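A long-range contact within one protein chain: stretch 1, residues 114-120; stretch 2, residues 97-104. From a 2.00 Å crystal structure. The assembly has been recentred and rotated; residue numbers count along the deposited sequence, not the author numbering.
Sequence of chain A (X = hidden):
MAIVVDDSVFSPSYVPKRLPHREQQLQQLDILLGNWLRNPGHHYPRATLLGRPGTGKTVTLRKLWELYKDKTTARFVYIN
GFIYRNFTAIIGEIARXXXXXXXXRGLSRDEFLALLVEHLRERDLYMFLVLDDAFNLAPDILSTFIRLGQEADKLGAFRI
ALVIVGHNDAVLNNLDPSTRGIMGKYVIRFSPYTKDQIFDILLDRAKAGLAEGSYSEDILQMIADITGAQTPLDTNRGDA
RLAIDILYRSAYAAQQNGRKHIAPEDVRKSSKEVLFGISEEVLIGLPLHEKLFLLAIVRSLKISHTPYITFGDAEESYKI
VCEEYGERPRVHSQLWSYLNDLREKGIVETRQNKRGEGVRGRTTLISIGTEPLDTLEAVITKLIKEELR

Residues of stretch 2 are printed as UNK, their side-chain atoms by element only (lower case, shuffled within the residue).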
ATOM      1  N   ALA A 114      21.895  26.294 -14.175  1.00 48.37           N
ATOM      2  CA  ALA A 114      23.323  26.493 -14.493  1.00 47.40           C
ATOM      3  C   ALA A 114      24.177  26.281 -13.236  1.00 42.22           C
ATOM      4  O   ALA A 114      25.279  25.736 -13.343  1.00 46.63           O
ATOM      5  CB  ALA A 114      23.470  27.905 -15.044  1.00 50.56           C
ATOM      6  N   LEU A 115      23.745  26.810 -12.110  1.00 44.79           N
ATOM      7  CA  LEU A 115      24.510  26.602 -10.851  1.00 47.10           C
ATOM      8  C   LEU A 115      24.642  25.123 -10.486  1.00 44.65           C
ATOM      9  O   LEU A 115      25.714  24.594 -10.185  1.00 44.22           O
ATOM     10  CB  LEU A 115      23.840  27.367  -9.713  1.00 45.40           C
ATOM     11  CG  LEU A 115      24.550  27.329  -8.334  1.00 44.27           C
ATOM     12  CD1 LEU A 115      25.954  27.901  -8.409  1.00 48.69           C
ATOM     13  CD2 LEU A 115      23.722  28.081  -7.304  1.00 47.03           C
ATOM     14  N   LEU A 116      23.541  24.391 -10.626  1.00 46.70           N
ATOM     15  CA  LEU A 116      23.527  22.944 -10.354  1.00 43.40           C
ATOM     16  C   LEU A 116      24.417  22.229 -11.326  1.00 43.04           C
ATOM     17  O   LEU A 116      25.263  21.396 -10.963  1.00 43.33           O
ATOM     18  CB  LEU A 116      22.064  22.419 -10.368  1.00 39.52           C
ATOM     19  CG  LEU A 116      21.980  20.874 -10.409  1.00 42.55           C
ATOM     20  CD1 LEU A 116      22.606  20.309  -9.136  1.00 36.72           C
ATOM     21  CD2 LEU A 116      20.544  20.428 -10.618  1.00 41.61           C
ATOM     22  N   VAL A 117      24.379  22.613 -12.616  1.00 46.44           N
ATOM     23  CA  VAL A 117      25.339  21.992 -13.555  1.00 44.61           C
ATOM     24  C   VAL A 117      26.769  22.304 -13.185  1.00 45.14           C
ATOM     25  O   VAL A 117      27.681  21.473 -13.263  1.00 46.24           O
ATOM     26  CB  VAL A 117      25.012  22.469 -14.995  1.00 49.47           C
ATOM     27  CG1 VAL A 117      26.117  22.120 -15.963  1.00 41.27           C
ATOM     28  CG2 VAL A 117      23.679  21.855 -15.428  1.00 51.07           C
ATOM     29  N   GLU A 118      27.072  23.578 -12.877  1.00 47.43           N
ATOM     30  CA  GLU A 118      28.462  23.938 -12.516  1.00 46.34           C
ATOM     31  C   GLU A 118      28.995  23.130 -11.346  1.00 39.84           C
ATOM     32  O   GLU A 118      30.106  22.536 -11.326  1.00 41.89           O
ATOM     33  CB  GLU A 118      28.454  25.445 -12.154  1.00 46.61           C
ATOM     34  CG  GLU A 118      29.839  25.901 -11.667  1.00 58.08           C
ATOM     35  CD  GLU A 118      29.723  27.218 -10.919  1.00 57.72           C
ATOM     36  OE1 GLU A 118      29.205  28.197 -11.492  1.00 61.92           O
ATOM     37  OE2 GLU A 118      30.147  27.298  -9.749  1.00 61.31           O
ATOM     38  N   HIS A 119      28.168  23.038 -10.295  1.00 41.35           N
ATOM     39  CA  HIS A 119      28.606  22.257  -9.121  1.00 39.40           C
ATOM     40  C   HIS A 119      28.813  20.791  -9.460  1.00 42.13           C
ATOM     41  O   HIS A 119      29.850  20.213  -9.097  1.00 43.04           O
ATOM     42  CB  HIS A 119      27.623  22.441  -7.960  1.00 38.56           C
ATOM     43  CG  HIS A 119      27.945  23.608  -7.078  1.00 48.22           C
ATOM     44  ND1 HIS A 119      28.602  23.456  -5.869  1.00 49.50           N
ATOM     45  CD2 HIS A 119      27.700  24.939  -7.232  1.00 46.42           C
ATOM     46  CE1 HIS A 119      28.745  24.655  -5.318  1.00 47.92           C
ATOM     47  NE2 HIS A 119      28.210  25.565  -6.120  1.00 48.34           N
ATOM     48  N   LEU A 120      27.901  20.173 -10.239  1.00 42.94           N
ATOM     49  CA  LEU A 120      28.068  18.748 -10.594  1.00 41.32           C
ATOM     50  C   LEU A 120      29.352  18.506 -11.374  1.00 42.05           C
ATOM     51  O   LEU A 120      30.139  17.589 -11.171  1.00 41.18           O
ATOM     52  CB  LEU A 120      26.850  18.291 -11.423  1.00 43.32           C
ATOM     53  CG  LEU A 120      25.505  18.130 -10.692  1.00 47.29           C
ATOM     54  CD1 LEU A 120      24.387  17.813 -11.690  1.00 39.18           C
ATOM     55  CD2 LEU A 120      25.579  17.064  -9.598  1.00 40.77           C
ATOM     56  N   UNK A  97      20.704  19.095  -0.458  1.00 40.06           N
ATOM     57  CA  UNK A  97      21.223  17.720  -0.351  1.00 37.60           C
ATOM     58  C   UNK A  97      22.633  17.636  -0.896  1.00 38.17           C
ATOM     59  O   UNK A  97      23.448  16.875  -0.387  1.00 35.70           O
ATOM     60  c   UNK A  97      20.254  16.749  -1.060  1.00 40.54           C
ATOM     61  o   UNK A  97      20.980  15.515  -1.238  1.00 41.04           O
ATOM     62  N   UNK A  98      23.039  18.450  -1.856  1.00 35.17           N
ATOM     63  CA  UNK A  98      24.367  18.510  -2.449  1.00 38.76           C
ATOM     64  C   UNK A  98      25.294  19.583  -1.861  1.00 38.97           C
ATOM     65  O   UNK A  98      26.422  19.784  -2.325  1.00 40.58           O
ATOM     66  c   UNK A  98      24.186  18.799  -3.951  1.00 42.46           C
ATOM     67  c   UNK A  98      23.502  17.902  -6.238  1.00 43.26           C
ATOM     68  c   UNK A  98      24.283  16.286  -4.495  1.00 37.34           C
ATOM     69  c   UNK A  98      24.380  17.708  -5.004  1.00 50.56           C
ATOM     70  N   UNK A  99      24.881  20.256  -0.786  1.00 37.33           N
ATOM     71  CA  UNK A  99      25.628  21.351  -0.221  1.00 36.08           C
ATOM     72  C   UNK A  99      26.074  22.365  -1.278  1.00 35.34           C
ATOM     73  O   UNK A  99      27.256  22.695  -1.260  1.00 36.03           O
ATOM     74  o   UNK A  99      25.904  20.860   2.491  1.00 54.28           O
ATOM     75  n   UNK A  99      26.669  18.802   1.723  1.00 50.36           N
ATOM     76  c   UNK A  99      26.938  20.819   0.423  1.00 41.19           C
ATOM     77  c   UNK A  99      26.446  20.102   1.686  1.00 50.22           C
ATOM     78  N   UNK A 100      25.139  22.931  -2.019  1.00 36.98           N
ATOM     79  CA  UNK A 100      25.492  23.955  -3.017  1.00 40.27           C
ATOM     80  C   UNK A 100      25.012  25.270  -2.390  1.00 42.89           C
ATOM     81  O   UNK A 100      23.817  25.436  -2.194  1.00 42.11           O
ATOM     82  c   UNK A 100      25.106  22.489  -5.054  1.00 44.16           C
ATOM     83  c   UNK A 100      24.122  22.207  -6.201  1.00 39.70           C
ATOM     84  c   UNK A 100      24.812  24.999  -5.239  1.00 44.19           C
ATOM     85  c   UNK A 100      24.694  23.779  -4.316  1.00 41.65           C
ATOM     86  N   UNK A 101      25.928  26.177  -2.099  1.00 43.03           N
ATOM     87  CA  UNK A 101      25.528  27.444  -1.487  1.00 43.79           C
ATOM     88  C   UNK A 101      24.803  28.304  -2.516  1.00 43.16           C
ATOM     89  O   UNK A 101      25.319  28.421  -3.633  1.00 44.30           O
ATOM     90  c   UNK A 101      27.904  27.061  -1.283  1.00 45.77           C
ATOM     91  c   UNK A 101      26.854  28.086  -1.068  1.00 41.28           C
ATOM     92  c   UNK A 101      27.375  26.074  -2.326  1.00 42.44           C
ATOM     93  N   UNK A 102      23.748  29.002  -2.136  1.00 46.04           N
ATOM     94  CA  UNK A 102      23.151  29.984  -3.041  1.00 51.70           C
ATOM     95  C   UNK A 102      23.734  31.392  -2.883  1.00 53.83           C
ATOM     96  O   UNK A 102      24.074  31.857  -1.788  1.00 48.74           O
ATOM     97  c   UNK A 102      21.352  27.970  -4.219  1.00 58.40           C
ATOM     98  c   UNK A 102      19.279  26.786  -4.220  1.00 59.43           C
ATOM     99  c   UNK A 102      20.587  26.905  -4.651  1.00 61.71           C
ATOM    100  c   UNK A 102      19.519  28.787  -2.942  1.00 62.29           C
ATOM    101  c   UNK A 102      18.740  27.725  -3.367  1.00 61.38           C
ATOM    102  c   UNK A 102      20.836  28.925  -3.362  1.00 55.76           C
ATOM    103  c   UNK A 102      21.636  30.096  -2.874  1.00 52.56           C
ATOM    104  N   UNK A 103      23.701  32.121  -3.999  1.00 56.07           N
ATOM    105  CA  UNK A 103      24.142  33.504  -4.047  1.00 56.41           C
ATOM    106  C   UNK A 103      23.163  34.428  -3.354  1.00 55.02           C
ATOM    107  O   UNK A 103      22.025  34.082  -3.013  1.00 51.17           O
ATOM    108  c   UNK A 103      24.257  33.862  -5.525  1.00 58.54           C
ATOM    109  c   UNK A 103      23.798  32.681  -6.298  1.00 59.31           C
ATOM    110  c   UNK A 103      23.272  31.658  -5.335  1.00 58.02           C
ATOM    111  N   UNK A 104      23.696  35.591  -2.979  1.00 54.62           N
ATOM    112  CA  UNK A 104      22.855  36.593  -2.314  1.00 55.88           C
ATOM    113  C   UNK A 104      21.721  37.029  -3.251  1.00 56.47           C
ATOM    114  O   UNK A 104      20.549  37.025  -2.866  1.00 57.44           O
ATOM    115  n   UNK A 104      23.647  40.650   0.366  1.00 83.03           N
ATOM    116  c   UNK A 104      23.783  37.729  -1.905  1.00 60.23           C
ATOM    117  c   UNK A 104      23.119  38.904  -1.219  1.00 66.15           C
ATOM    118  c   UNK A 104      24.186  39.914  -0.763  1.00 71.19           C
ATOM    119  n   UNK A 104      24.048  39.129   2.082  1.00 83.52           N
ATOM    120  n   UNK A 104      23.051  41.108   2.533  1.00 90.77           N
ATOM    121  c   UNK A 104      23.593  40.279   1.639  1.00 83.43           C
TER
HETATM  122  O   HOH W   1      28.186  28.265  -5.388  1.00 56.02           O

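Position 97 carries two side-chain atoms, a carbon and then an oxygen, and lies out of reach of the helix: a hydroxymethyl group, S97. Position 98 has four carbons forked at the second and points toward stretch 1. One tip of the fork lies 3.9 Å from L116 CD1 and 4.0 Å from L120 CD2, so a single methyl reaches two leucines one helical turn apart. This is L98, and that tip is its CD2; both its chi angles sit between wells.

Position 99 has two carbons, the second bearing one oxygen and one nitrogen, and its end leads away from the helix. An amide of this length is N99. Its backbone, at phi 48° and psi 57°, turns the chain between two inward-pointing neighbours.

At position 100 four carbons fork at the first, one arm two carbons long. The short arm sits over the face of the H119 ring and the long arm ends 3.8 Å from L116 CD1. This beta-branch is I100, with chi1 m and chi2 t. Its CG2 stands 3.6 Å from the centroid of the H119 ring and 18° off the ring normal, a CH-pi contact, and is 3.9 Å from L115 CD2. Both arms touch H119; beyond it, CG2 reaches L115 and CD1 reaches L116.

Position 101 has three carbons closing a ring onto the backbone nitrogen, and a ring carbon lies 3.6 Å from H119 CE1. This is P101, the carbon its CD. A water sits 2.8 Å from H119 NE2 and donates a weak hydrogen bond to P101 O at 3.4 Å, linking the stretches through solvent.

Position 102 shows one carbon and then a six-carbon ring without a hydroxyl. Its CA-to-CB bond points away, but the ring end comes nearer, and a ring carbon lies 3.9 Å from L115 CD2: F102. Position 103 again closes three carbons onto the nitrogen, a ring carbon 4.1 Å from L115 CD2; this is P103. Position 104 has three carbons, a nitrogen, then a carbon with two more nitrogens, and makes no contact with the helix: R104.

The rule here is packing by shape, with no direct hydrogen bond between the stretches and 337 Å² buried over both sides. The helix offers L115, L116, H119 and L120, spaced so that they share one side, while its own backbone bonds, such as H119 N to L115 O at 2.9 Å, hold that spacing. An irregular segment can match it because I100 fills the centre, L98 extends the apolar patch toward L120, and P101 O and the side chains of F102 and P103 gather around L115 CD2.

Stretch 2, residues 97-104: SLNIPFPR
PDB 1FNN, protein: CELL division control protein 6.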